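Local coordinates for protein 2-dehydropantoate 2-reductase (Enterococcus faecium DO, PDB 5X20) that probably catalyses the NADPH-dependent reduction of ketopantoate to pantoate, the second step from 3-methyl-2-oxobutanoate on the route to pantothenate, at residues I184-C189 with P239-H244; V203-L208 with H257-Y262. All coordinates share one frame; numbering follows the deposited sequence.

Contact 1 (I184-C189 with P239-H244). With AOT (2-oxidanylidene-2-phenylazanyl-ethanoic acid), chain H; SO4 (sulfate ion), chain O.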
# COMPACT_ATOMS: atom_id res chain seq x y z
N ILE A 184 -7.63 -23.52 -8.07
CA ILE A 184 -7.10 -22.27 -8.64
C ILE A 184 -7.49 -21.08 -7.77
O ILE A 184 -6.68 -20.25 -7.48
CB ILE A 184 -7.53 -22.11 -10.13
CG1 ILE A 184 -6.65 -23.02 -10.97
CG2 ILE A 184 -7.37 -20.68 -10.61
CD1 ILE A 184 -7.24 -23.47 -12.30
N TYR A 185 -8.71 -21.04 -7.31
CA TYR A 185 -9.12 -19.94 -6.44
C TYR A 185 -8.37 -19.94 -5.13
O TYR A 185 -8.05 -18.88 -4.59
CB TYR A 185 -10.64 -20.04 -6.12
CG TYR A 185 -11.47 -19.22 -7.08
CD1 TYR A 185 -11.42 -17.85 -7.04
CD2 TYR A 185 -12.30 -19.83 -8.04
CE1 TYR A 185 -12.19 -17.08 -7.88
CE2 TYR A 185 -13.08 -19.08 -8.90
CZ TYR A 185 -13.00 -17.69 -8.83
OH TYR A 185 -13.78 -16.91 -9.62
N ARG A 186 -8.12 -21.14 -4.61
CA ARG A 186 -7.49 -21.26 -3.33
C ARG A 186 -6.07 -20.75 -3.41
O ARG A 186 -5.59 -20.05 -2.52
CB ARG A 186 -7.56 -22.71 -2.85
CG ARG A 186 -6.78 -22.99 -1.58
CD ARG A 186 -7.17 -24.37 -1.09
NE ARG A 186 -6.46 -24.77 0.13
CZ ARG A 186 -5.27 -25.39 0.13
NH1 ARG A 186 -4.65 -25.67 -0.99
NH2 ARG A 186 -4.69 -25.73 1.30
N LYS A 187 -5.36 -21.15 -4.46
CA LYS A 187 -4.00 -20.69 -4.66
C LYS A 187 -4.02 -19.18 -4.99
O LYS A 187 -3.12 -18.43 -4.57
CB LYS A 187 -3.33 -21.53 -5.72
CG LYS A 187 -2.02 -21.00 -6.25
CD LYS A 187 -0.79 -21.26 -5.46
CE LYS A 187 0.36 -21.25 -6.47
NZ LYS A 187 1.39 -20.26 -6.18
N ALA A 188 -5.04 -18.74 -5.69
CA ALA A 188 -5.16 -17.32 -6.02
C ALA A 188 -5.35 -16.45 -4.77
O ALA A 188 -4.89 -15.31 -4.74
CB ALA A 188 -6.28 -17.10 -7.01
N CYS A 189 -5.95 -17.02 -3.72
CA CYS A 189 -6.02 -16.33 -2.43
C CYS A 189 -4.64 -16.09 -1.80
O CYS A 189 -4.36 -14.99 -1.23
CB CYS A 189 -6.85 -17.09 -1.44
SG CYS A 189 -8.59 -17.08 -1.81
N PRO A 239 -12.01 -20.62 6.45
CA PRO A 239 -11.03 -20.78 7.54
C PRO A 239 -9.81 -21.57 7.10
O PRO A 239 -8.70 -21.23 7.48
CB PRO A 239 -11.81 -21.52 8.65
CG PRO A 239 -13.26 -21.13 8.40
CD PRO A 239 -13.39 -20.95 6.88
N GLU A 240 -10.00 -22.60 6.29
CA GLU A 240 -8.85 -23.37 5.81
C GLU A 240 -7.99 -22.54 4.85
O GLU A 240 -6.77 -22.54 4.94
CB GLU A 240 -9.31 -24.66 5.15
CG GLU A 240 -8.15 -25.65 4.88
CD GLU A 240 -7.36 -25.30 3.59
OE1 GLU A 240 -6.18 -25.65 3.52
OE2 GLU A 240 -7.90 -24.66 2.64
N VAL A 241 -8.64 -21.77 3.99
CA VAL A 241 -7.89 -20.95 3.01
C VAL A 241 -7.12 -19.80 3.72
O VAL A 241 -5.96 -19.53 3.39
CB VAL A 241 -8.81 -20.45 1.88
CG1 VAL A 241 -8.08 -19.49 0.95
CG2 VAL A 241 -9.34 -21.64 1.06
N ILE A 242 -7.72 -19.19 4.70
CA ILE A 242 -7.01 -18.20 5.51
C ILE A 242 -5.76 -18.82 6.18
O ILE A 242 -4.68 -18.28 6.07
CB ILE A 242 -7.93 -17.60 6.59
CG1 ILE A 242 -8.91 -16.65 5.89
CG2 ILE A 242 -7.13 -16.86 7.62
CD1 ILE A 242 -10.04 -16.13 6.79
N ALA A 243 -5.92 -20.00 6.80
CA ALA A 243 -4.80 -20.72 7.41
C ALA A 243 -3.75 -21.12 6.37
O ALA A 243 -2.57 -20.98 6.64
CB ALA A 243 -5.27 -21.96 8.17
N HIS A 244 -4.19 -21.58 5.19
CA HIS A 244 -3.27 -21.88 4.09
C HIS A 244 -2.46 -20.62 3.68
O HIS A 244 -1.21 -20.71 3.53
CB HIS A 244 -4.05 -22.41 2.92
CG HIS A 244 -3.24 -22.78 1.72
ND1 HIS A 244 -2.17 -23.65 1.76
CD2 HIS A 244 -3.40 -22.46 0.42
CE1 HIS A 244 -1.70 -23.83 0.55
NE2 HIS A 244 -2.43 -23.13 -0.29
C1 AOT H . 4.16 -19.44 -3.90
N1 AOT H . 4.45 -18.36 -4.58
O1 AOT H . 3.06 -18.72 -6.27
C2 AOT H . 3.42 -19.30 -2.75
O2 AOT H . 5.18 -16.21 -5.57
O3 AOT H . 4.03 -16.31 -7.26
C8 AOT H . 4.40 -16.81 -6.23
C7 AOT H . 3.91 -18.08 -5.72
C4 AOT H . 3.12 -20.42 -2.00
C6 AOT H . 3.55 -21.67 -2.38
C5 AOT H . 4.27 -21.79 -3.53
C3 AOT H . 4.58 -20.69 -4.29
S SO4 O . -1.33 -27.59 -0.27
O1 SO4 O . -0.06 -27.04 0.29
O2 SO4 O . -1.06 -28.96 -0.78
O3 SO4 O . -2.36 -27.55 0.79
O4 SO4 O . -1.77 -26.74 -1.42

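Contact 2 (V203-L208 with H257-Y262). With AOT (2-oxidanylidene-2-phenylazanyl-ethanoic acid), chain H.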
# COMPACT_ATOMS: atom_id res chain seq x y z
N VAL A 203 8.29 -6.14 2.33
CA VAL A 203 8.65 -7.15 3.29
C VAL A 203 8.61 -8.52 2.63
O VAL A 203 7.95 -8.72 1.60
CB VAL A 203 7.65 -7.19 4.45
CG1 VAL A 203 7.76 -5.92 5.30
CG2 VAL A 203 6.21 -7.39 3.93
N ASN A 204 9.29 -9.48 3.24
CA ASN A 204 9.08 -10.87 2.90
C ASN A 204 7.89 -11.42 3.67
O ASN A 204 7.31 -10.74 4.52
CB ASN A 204 10.35 -11.73 3.09
CG ASN A 204 10.79 -11.87 4.53
OD1 ASN A 204 10.06 -11.65 5.48
ND2 ASN A 204 12.03 -12.25 4.68
N MET A 205 7.53 -12.65 3.38
CA MET A 205 6.31 -13.23 3.93
C MET A 205 6.33 -13.43 5.45
O MET A 205 5.34 -13.13 6.12
CB MET A 205 5.99 -14.54 3.20
CG MET A 205 5.48 -14.27 1.82
SD MET A 205 5.07 -15.74 0.85
CE MET A 205 6.66 -16.00 0.10
N ALA A 206 7.48 -13.81 6.00
CA ALA A 206 7.61 -13.88 7.46
C ALA A 206 7.47 -12.51 8.12
O ALA A 206 6.87 -12.38 9.17
CB ALA A 206 8.95 -14.50 7.83
N GLU A 207 8.08 -11.49 7.52
CA GLU A 207 7.98 -10.14 8.04
C GLU A 207 6.52 -9.66 8.01
O GLU A 207 6.05 -9.05 8.95
CB GLU A 207 8.90 -9.23 7.26
CG GLU A 207 10.38 -9.39 7.62
CD GLU A 207 11.38 -8.74 6.63
OE1 GLU A 207 11.01 -8.31 5.50
OE2 GLU A 207 12.58 -8.65 7.00
N LEU A 208 5.80 -9.98 6.93
CA LEU A 208 4.39 -9.65 6.83
C LEU A 208 3.62 -10.30 7.98
O LEU A 208 2.83 -9.62 8.69
CB LEU A 208 3.85 -10.09 5.48
CG LEU A 208 2.34 -9.88 5.24
CD1 LEU A 208 1.92 -8.42 5.42
CD2 LEU A 208 1.91 -10.39 3.86
N HIS A 257 11.19 -16.09 1.95
CA HIS A 257 11.18 -15.66 0.57
C HIS A 257 10.29 -14.45 0.33
O HIS A 257 9.33 -14.16 1.05
CB HIS A 257 10.80 -16.84 -0.33
CG HIS A 257 11.89 -17.87 -0.39
ND1 HIS A 257 11.84 -19.11 0.23
CD2 HIS A 257 13.13 -17.77 -0.92
CE1 HIS A 257 12.99 -19.73 0.05
NE2 HIS A 257 13.78 -18.94 -0.65
N TYR A 258 10.63 -13.74 -0.73
CA TYR A 258 9.85 -12.70 -1.30
C TYR A 258 9.04 -13.29 -2.43
O TYR A 258 9.56 -14.01 -3.26
CB TYR A 258 10.74 -11.58 -1.85
CG TYR A 258 11.49 -10.81 -0.81
CD1 TYR A 258 12.72 -11.30 -0.29
CD2 TYR A 258 10.96 -9.67 -0.29
CE1 TYR A 258 13.39 -10.60 0.71
CE2 TYR A 258 11.60 -8.97 0.70
CZ TYR A 258 12.84 -9.42 1.19
OH TYR A 258 13.48 -8.70 2.18
N PRO A 259 7.75 -12.99 -2.48
CA PRO A 259 6.95 -13.54 -3.50
C PRO A 259 7.38 -13.06 -4.88
O PRO A 259 8.03 -12.00 -5.02
CB PRO A 259 5.53 -12.97 -3.18
CG PRO A 259 5.60 -12.53 -1.77
CD PRO A 259 7.00 -12.11 -1.57
N SER A 260 6.89 -13.75 -5.89
CA SER A 260 7.23 -13.43 -7.24
C SER A 260 6.91 -11.98 -7.63
O SER A 260 7.66 -11.35 -8.40
CB SER A 260 6.54 -14.42 -8.20
OG SER A 260 5.15 -14.20 -8.33
N MET A 261 5.78 -11.46 -7.15
CA MET A 261 5.34 -10.11 -7.52
C MET A 261 6.33 -9.09 -6.97
O MET A 261 6.66 -8.14 -7.63
CB MET A 261 3.95 -9.83 -7.01
CG MET A 261 3.40 -8.45 -7.44
SD MET A 261 1.66 -8.25 -6.93
CE MET A 261 0.84 -9.40 -7.99
N TYR A 262 6.82 -9.33 -5.78
CA TYR A 262 7.90 -8.48 -5.22
C TYR A 262 9.16 -8.51 -6.07
O TYR A 262 9.72 -7.49 -6.39
CB TYR A 262 8.20 -8.95 -3.79
CG TYR A 262 9.27 -8.14 -3.13
CD1 TYR A 262 10.62 -8.30 -3.44
CD2 TYR A 262 8.94 -7.22 -2.14
CE1 TYR A 262 11.59 -7.54 -2.84
CE2 TYR A 262 9.90 -6.47 -1.51
CZ TYR A 262 11.24 -6.63 -1.87
OH TYR A 262 12.17 -5.87 -1.26
C1 AOT H . 4.16 -19.44 -3.90
N1 AOT H . 4.45 -18.36 -4.58
O1 AOT H . 3.06 -18.72 -6.27
C2 AOT H . 3.42 -19.30 -2.75
O2 AOT H . 5.18 -16.21 -5.57
O3 AOT H . 4.03 -16.31 -7.26
C8 AOT H . 4.40 -16.81 -6.23
C7 AOT H . 3.91 -18.08 -5.72
C4 AOT H . 3.12 -20.42 -2.00
C6 AOT H . 3.55 -21.67 -2.38
C5 AOT H . 4.27 -21.79 -3.53
C3 AOT H . 4.58 -20.69 -4.29

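Contact 1 (I184-C189 with P239-H244)
R186 and E240 meet through a side-on, two-pronged salt bridge that joins two helices running at 46° to each other. NE of R186 gives its hydrogen to OE2 of E240 at 2.9 Å, and NH2 of R186 gives one to OE1 of E240 at 2.7 Å. Each carboxylate oxygen offers the lone pair on the side of its sister oxygen, and the two flat groups are only 24° from coplanar, so both bonds are nearly straight. The arginine reaches this far because its chain is extended from CG to NE, with CG anti to the backbone N (chi1 173°). Over one face of the guanidinium lies the H244 ring, stacked at 3.5 Å between centres; the imidazole thus covers the cation by flat contact, without a hydrogen bond to it. Two pairings therefore fix the tilt of the arginine head, one in its plane and one across it.

The tightly packed part lies deeper, between the helices. V241 is buried, its CB directed at the other helix, and both methyls make contact: CG1 of V241 touches CB of C189 at 3.6 Å, while CG2 of V241 rests on the aliphatic CG of R186. A small thiol side chain and a beta-branched valine suit this place, where the helix axes are 9.6 Å apart. F225 of helix 214-231 also packs on C189.

The solvent side, with R186, E240 and H244 partly exposed, relies on directed bonds and the stack. There a sulfate, probably from the crystallisation liquor, accepts from NH1 of R186 through O4 at 3.1 Å and from NH2 of R186 through O3. Apolar contacts inside and a charged clasp outside join helices 180-201 and 238-247 within the helical C-terminal domain of the ketopantoate reductase family.

Contact 2 (V203-L208 with H257-Y262)
The Y258 ring carries N204 on one face: CB of N204 stands 3.8 Å from the ring centroid of Y258 and only 7° off its normal, a CH-pi contact. The peptide leading into N204 extends this contact toward one side of the ring, with N of N204 3.5 Å from CE2 of Y258. CD2 of Y258, at the edge of its ring, lies over one face of Y262. Y262 turns its hydroxyl to D202, with which it is hydrogen-bonded. Tyrosine suits both places, since a broad ring covers backbone and aliphatic carbon alike.

While CB of N204 meets the ring, its amide oxygen works within its own segment. With CG held between the backbone N and the carbonyl carbon (chi1 67°), OD1 of N204 bends back to accept from N of E207 at 2.8 Å. In return, N of N204 donates to OE1 of E207 at 3.1 Å. This reciprocal pair is a capping box. It gives N of E207 an acceptor in the first turn of helix 205-209, where no preceding helical turn supplies a carbonyl; asparagine and glutamate are well fitted to it. ND2 of N204 makes a weak bond to O of L256.

The next residue brings the backbones together: N of M205 donates to O of H257 in a straight but weak bond. CG of M205 packs against CG of the P259 ring at 4.0 Å, while the flexible thioether chain bends at chi3 and brings CE beside O of H257. P259 is the N-cap residue of helix 260-267, whose first turn binds the ligand. There N of S260 donates to O2 of AOT at 3.0 Å, and OG of S260 donates to O3 of AOT at 2.6 Å, both serving the carboxylate end.

In the fold
From the N terminus the chain first builds the Rossmann-type, NAD-binding part, and only then enters helix 180-201, which carries the first half of contact 1. Helix 205-209 follows with the first half of contact 2. After helix 214-231, helix 238-247 closes contact 1 across 49 intervening residues, and the approach to helix 260-267 closes contact 2 across 48. The segments come in the order 1, 2, 1, 2, so the loops cross rather than nest. Contact 1 ties helix 180-201 to helix 238-247, and contact 2 the start of helix 205-209 to that of helix 260-267. Their centres are about 17 Å apart. S260 of contact 2 is hydrogen-bonded to AOT; K187 of contact 1 lies beside it, at a doubtful modelled distance.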